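Local coordinates for putative uncharacterized protein PH0242 (Pyrococcus horikoshii, PDB 3VU1) that belongs to the archaeal AglB oligosaccharyltransferases and is represented here by its C-terminal globular part, rich in beta strand, with a bound calcium ion, at residues Y102-K110 / N406-P415. Residues are numbered along the deposited sequence; the frame is centred on the assembly and turned at random.
Sequences YLGGAITRK and NEDYDASFEP
Arg109 and Tyr409 meet in a cation-pi contact that illustrates how a helix start can be docked onto a beta turn. The guanidinium carbon CZ of Arg109 lies over one face of the Tyr409 ring, 4.0 Å from its centroid, with the two planes 32° apart. Arg109 gets there with CG anti to its own N (chi1 -172°) and a bend at chi2, laying CG and NE along the ring's CD2-CE2 side.

Next to this pair, the first turn of helix 109-113 donates to the type I turn 408-411: Arg109 N to Ala411 O at 3.0 Å, and Lys110 N to a lone pair of Tyr409 O at 2.9 Å. Asp408 OD1 accepts from Asp410 N, an Asx turn, while the Thr108 side chain N-caps the helix and its N bonds Glu111 OE1.

Farther along, the Schellman motif ending helix 97-103, with Gly105 at positive phi, lays its backbone alongside Phe413, and the Tyr102 hydroxyl meets the edge of the Phe413 ring. The contact thus joins two helices to the start of strand 412-431. A water between 102-110 and 406-415 donates to Tyr102 O and Ile107 O and accepts from Phe413 N at 3.1 Å.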
loop_
_atom_site.group_PDB
_atom_site.type_symbol
_atom_site.label_atom_id
_atom_site.label_comp_id
_atom_site.label_asym_id
_atom_site.label_seq_id
_atom_site.Cartn_x
_atom_site.Cartn_y
_atom_site.Cartn_z
ATOM N N TYR A 102 -14.479 -3.504 9.118
ATOM C CA TYR A 102 -15.734 -2.764 8.975
ATOM C C TYR A 102 -15.511 -1.517 8.155
ATOM O O TYR A 102 -16.149 -1.346 7.114
ATOM C CB TYR A 102 -16.391 -2.428 10.318
ATOM C CG TYR A 102 -17.734 -1.728 10.171
ATOM C CD1 TYR A 102 -18.751 -2.289 9.408
ATOM C CD2 TYR A 102 -17.985 -0.510 10.802
ATOM C CE1 TYR A 102 -19.965 -1.667 9.275
ATOM C CE2 TYR A 102 -19.203 0.123 10.674
ATOM C CZ TYR A 102 -20.191 -0.462 9.905
ATOM O OH TYR A 102 -21.426 0.149 9.767
ATOM N N LEU A 103 -14.579 -0.684 8.594
ATOM C CA LEU A 103 -14.335 0.575 7.933
ATOM C C LEU A 103 -13.871 0.429 6.494
ATOM O O LEU A 103 -14.015 1.374 5.729
ATOM C CB LEU A 103 -13.358 1.421 8.723
ATOM C CG LEU A 103 -13.798 1.924 10.107
ATOM C CD1 LEU A 103 -12.595 2.479 10.850
ATOM C CD2 LEU A 103 -14.898 2.979 9.997
ATOM N N GLY A 104 -13.357 -0.747 6.117
ATOM C CA GLY A 104 -12.861 -0.998 4.753
ATOM C C GLY A 104 -13.864 -1.740 3.884
ATOM O O GLY A 104 -13.585 -2.058 2.716
ATOM N N GLY A 105 -15.034 -2.034 4.447
ATOM C CA GLY A 105 -16.118 -2.629 3.673
ATOM C C GLY A 105 -15.993 -4.128 3.486
ATOM O O GLY A 105 -16.705 -4.707 2.671
ATOM N N ALA A 106 -15.120 -4.769 4.269
ATOM C CA ALA A 106 -14.928 -6.234 4.232
ATOM C C ALA A 106 -16.027 -7.034 4.937
ATOM O O ALA A 106 -16.249 -8.194 4.622
ATOM C CB ALA A 106 -13.567 -6.597 4.826
ATOM N N ILE A 107 -16.659 -6.429 5.935
ATOM C CA ILE A 107 -17.638 -7.101 6.773
ATOM C C ILE A 107 -18.847 -6.192 7.054
ATOM O O ILE A 107 -18.788 -4.974 6.905
ATOM C CB ILE A 107 -17.041 -7.551 8.127
ATOM C CG1 ILE A 107 -16.502 -6.369 8.938
ATOM C CG2 ILE A 107 -15.956 -8.599 7.944
ATOM C CD1 ILE A 107 -16.214 -6.754 10.376
ATOM N N THR A 108 -19.947 -6.798 7.467
ATOM C CA THR A 108 -21.126 -6.037 7.810
ATOM C C THR A 108 -21.026 -5.488 9.238
ATOM O O THR A 108 -20.162 -5.913 10.031
ATOM C CB THR A 108 -22.408 -6.888 7.667
ATOM O OG1 THR A 108 -22.502 -7.837 8.742
ATOM C CG2 THR A 108 -22.421 -7.594 6.326
ATOM N N ARG A 109 -21.924 -4.555 9.552
ATOM C CA ARG A 109 -22.029 -3.989 10.886
ATOM C C ARG A 109 -22.249 -5.077 11.922
ATOM O O ARG A 109 -21.644 -5.046 12.998
ATOM C CB ARG A 109 -23.163 -2.978 10.943
ATOM C CG ARG A 109 -23.218 -2.201 12.239
ATOM C CD ARG A 109 -23.749 -0.811 11.993
ATOM N NE ARG A 109 -24.402 -0.322 13.191
ATOM C CZ ARG A 109 -25.561 0.318 13.191
ATOM N NH1 ARG A 109 -26.094 0.711 14.333
ATOM N NH2 ARG A 109 -26.196 0.545 12.048
ATOM N N LYS A 110 -23.103 -6.037 11.572
ATOM C CA LYS A 110 -23.416 -7.167 12.442
ATOM C C LYS A 110 -22.163 -7.961 12.757
ATOM O O LYS A 110 -21.889 -8.263 13.926
ATOM C CB LYS A 110 -24.445 -8.083 11.798
ATOM C CG LYS A 110 -24.705 -9.322 12.613
ATOM C CD LYS A 110 -25.932 -10.072 12.130
ATOM C CE LYS A 110 -26.063 -11.349 12.940
ATOM N NZ LYS A 110 -27.091 -12.258 12.380
ATOM N N ASN A 406 -29.211 2.470 5.714
ATOM C CA ASN A 406 -27.953 2.736 6.400
ATOM C C ASN A 406 -27.905 2.324 7.862
ATOM O O ASN A 406 -26.841 2.363 8.467
ATOM C CB ASN A 406 -27.585 4.204 6.268
ATOM C CG ASN A 406 -27.224 4.570 4.853
ATOM O OD1 ASN A 406 -27.387 3.776 3.919
ATOM N ND2 ASN A 406 -26.736 5.769 4.678
ATOM N N GLU A 407 -29.039 1.911 8.415
ATOM C CA GLU A 407 -29.128 1.589 9.841
ATOM C C GLU A 407 -29.296 0.086 10.066
ATOM O O GLU A 407 -29.110 -0.415 11.179
ATOM C CB GLU A 407 -30.235 2.403 10.517
ATOM C CG GLU A 407 -30.102 3.904 10.271
ATOM C CD GLU A 407 -30.724 4.760 11.367
ATOM O OE1 GLU A 407 -31.037 5.944 11.103
ATOM O OE2 GLU A 407 -30.899 4.264 12.502
ATOM N N ASP A 408 -29.616 -0.619 8.987
ATOM C CA ASP A 408 -29.721 -2.071 8.966
ATOM C C ASP A 408 -28.314 -2.714 9.259
ATOM O O ASP A 408 -27.307 -2.360 8.636
ATOM C CB ASP A 408 -30.346 -2.467 7.601
ATOM C CG ASP A 408 -30.510 -3.965 7.400
ATOM O OD1 ASP A 408 -30.000 -4.768 8.196
ATOM O OD2 ASP A 408 -31.141 -4.366 6.401
ATOM N N TYR A 409 -28.262 -3.636 10.222
ATOM C CA TYR A 409 -27.013 -4.309 10.622
ATOM C C TYR A 409 -26.422 -5.253 9.588
ATOM O O TYR A 409 -25.239 -5.643 9.688
ATOM C CB TYR A 409 -27.183 -5.044 11.956
ATOM C CG TYR A 409 -27.194 -4.089 13.122
ATOM C CD1 TYR A 409 -28.292 -3.259 13.351
ATOM C CD2 TYR A 409 -26.094 -3.980 13.972
ATOM C CE1 TYR A 409 -28.302 -2.359 14.392
ATOM C CE2 TYR A 409 -26.098 -3.085 15.027
ATOM C CZ TYR A 409 -27.205 -2.282 15.225
ATOM O OH TYR A 409 -27.227 -1.388 16.254
ATOM N N ASP A 410 -27.216 -5.621 8.587
ATOM C CA ASP A 410 -26.684 -6.500 7.556
ATOM C C ASP A 410 -25.976 -5.683 6.498
ATOM O O ASP A 410 -25.511 -6.215 5.503
ATOM C CB ASP A 410 -27.770 -7.388 6.942
ATOM C CG ASP A 410 -28.301 -8.433 7.922
ATOM O OD1 ASP A 410 -27.494 -9.167 8.554
ATOM O OD2 ASP A 410 -29.544 -8.518 8.055
ATOM N N ALA A 411 -25.905 -4.379 6.719
ATOM C CA ALA A 411 -25.267 -3.477 5.774
ATOM C C ALA A 411 -23.749 -3.567 5.889
ATOM O O ALA A 411 -23.211 -3.674 6.989
ATOM C CB ALA A 411 -25.726 -2.048 6.027
ATOM N N SER A 412 -23.069 -3.538 4.755
ATOM C CA SER A 412 -21.668 -3.175 4.760
ATOM C C SER A 412 -21.565 -1.863 3.976
ATOM O O SER A 412 -22.497 -1.494 3.254
ATOM C CB SER A 412 -20.805 -4.289 4.173
ATOM O OG SER A 412 -21.073 -4.414 2.802
ATOM N N PHE A 413 -20.464 -1.142 4.148
ATOM C CA PHE A 413 -20.263 0.118 3.438
ATOM C C PHE A 413 -18.955 0.106 2.640
ATOM O O PHE A 413 -17.881 -0.097 3.198
ATOM C CB PHE A 413 -20.290 1.273 4.435
ATOM C CG PHE A 413 -21.580 1.388 5.181
ATOM C CD1 PHE A 413 -22.634 2.153 4.664
ATOM C CD2 PHE A 413 -21.768 0.708 6.394
ATOM C CE1 PHE A 413 -23.844 2.260 5.359
ATOM C CE2 PHE A 413 -22.978 0.799 7.081
ATOM C CZ PHE A 413 -24.019 1.586 6.568
ATOM N N GLU A 414 -19.034 0.309 1.331
ATOM C CA GLU A 414 -17.838 0.210 0.512
ATOM C C GLU A 414 -17.206 1.579 0.309
ATOM O O GLU A 414 -17.869 2.477 -0.180
ATOM C CB GLU A 414 -18.187 -0.407 -0.825
ATOM C CG GLU A 414 -17.000 -1.019 -1.537
ATOM C CD GLU A 414 -17.423 -2.274 -2.261
ATOM O OE1 GLU A 414 -17.531 -2.234 -3.519
ATOM O OE2 GLU A 414 -17.685 -3.285 -1.557
ATOM N N PRO A 415 -15.934 1.761 0.727
ATOM C CA PRO A 415 -15.315 3.096 0.546
ATOM C C PRO A 415 -14.858 3.394 -0.866
ATOM O O PRO A 415 -14.442 2.501 -1.552
ATOM C CB PRO A 415 -14.110 3.074 1.491
ATOM C CG PRO A 415 -13.938 1.665 1.881
ATOM C CD PRO A 415 -15.243 0.966 1.759
HETATM O O HOH W 1 -18.406 -2.289 6.100
HETATM O O HOH W 2 -16.960 1.471 5.176
#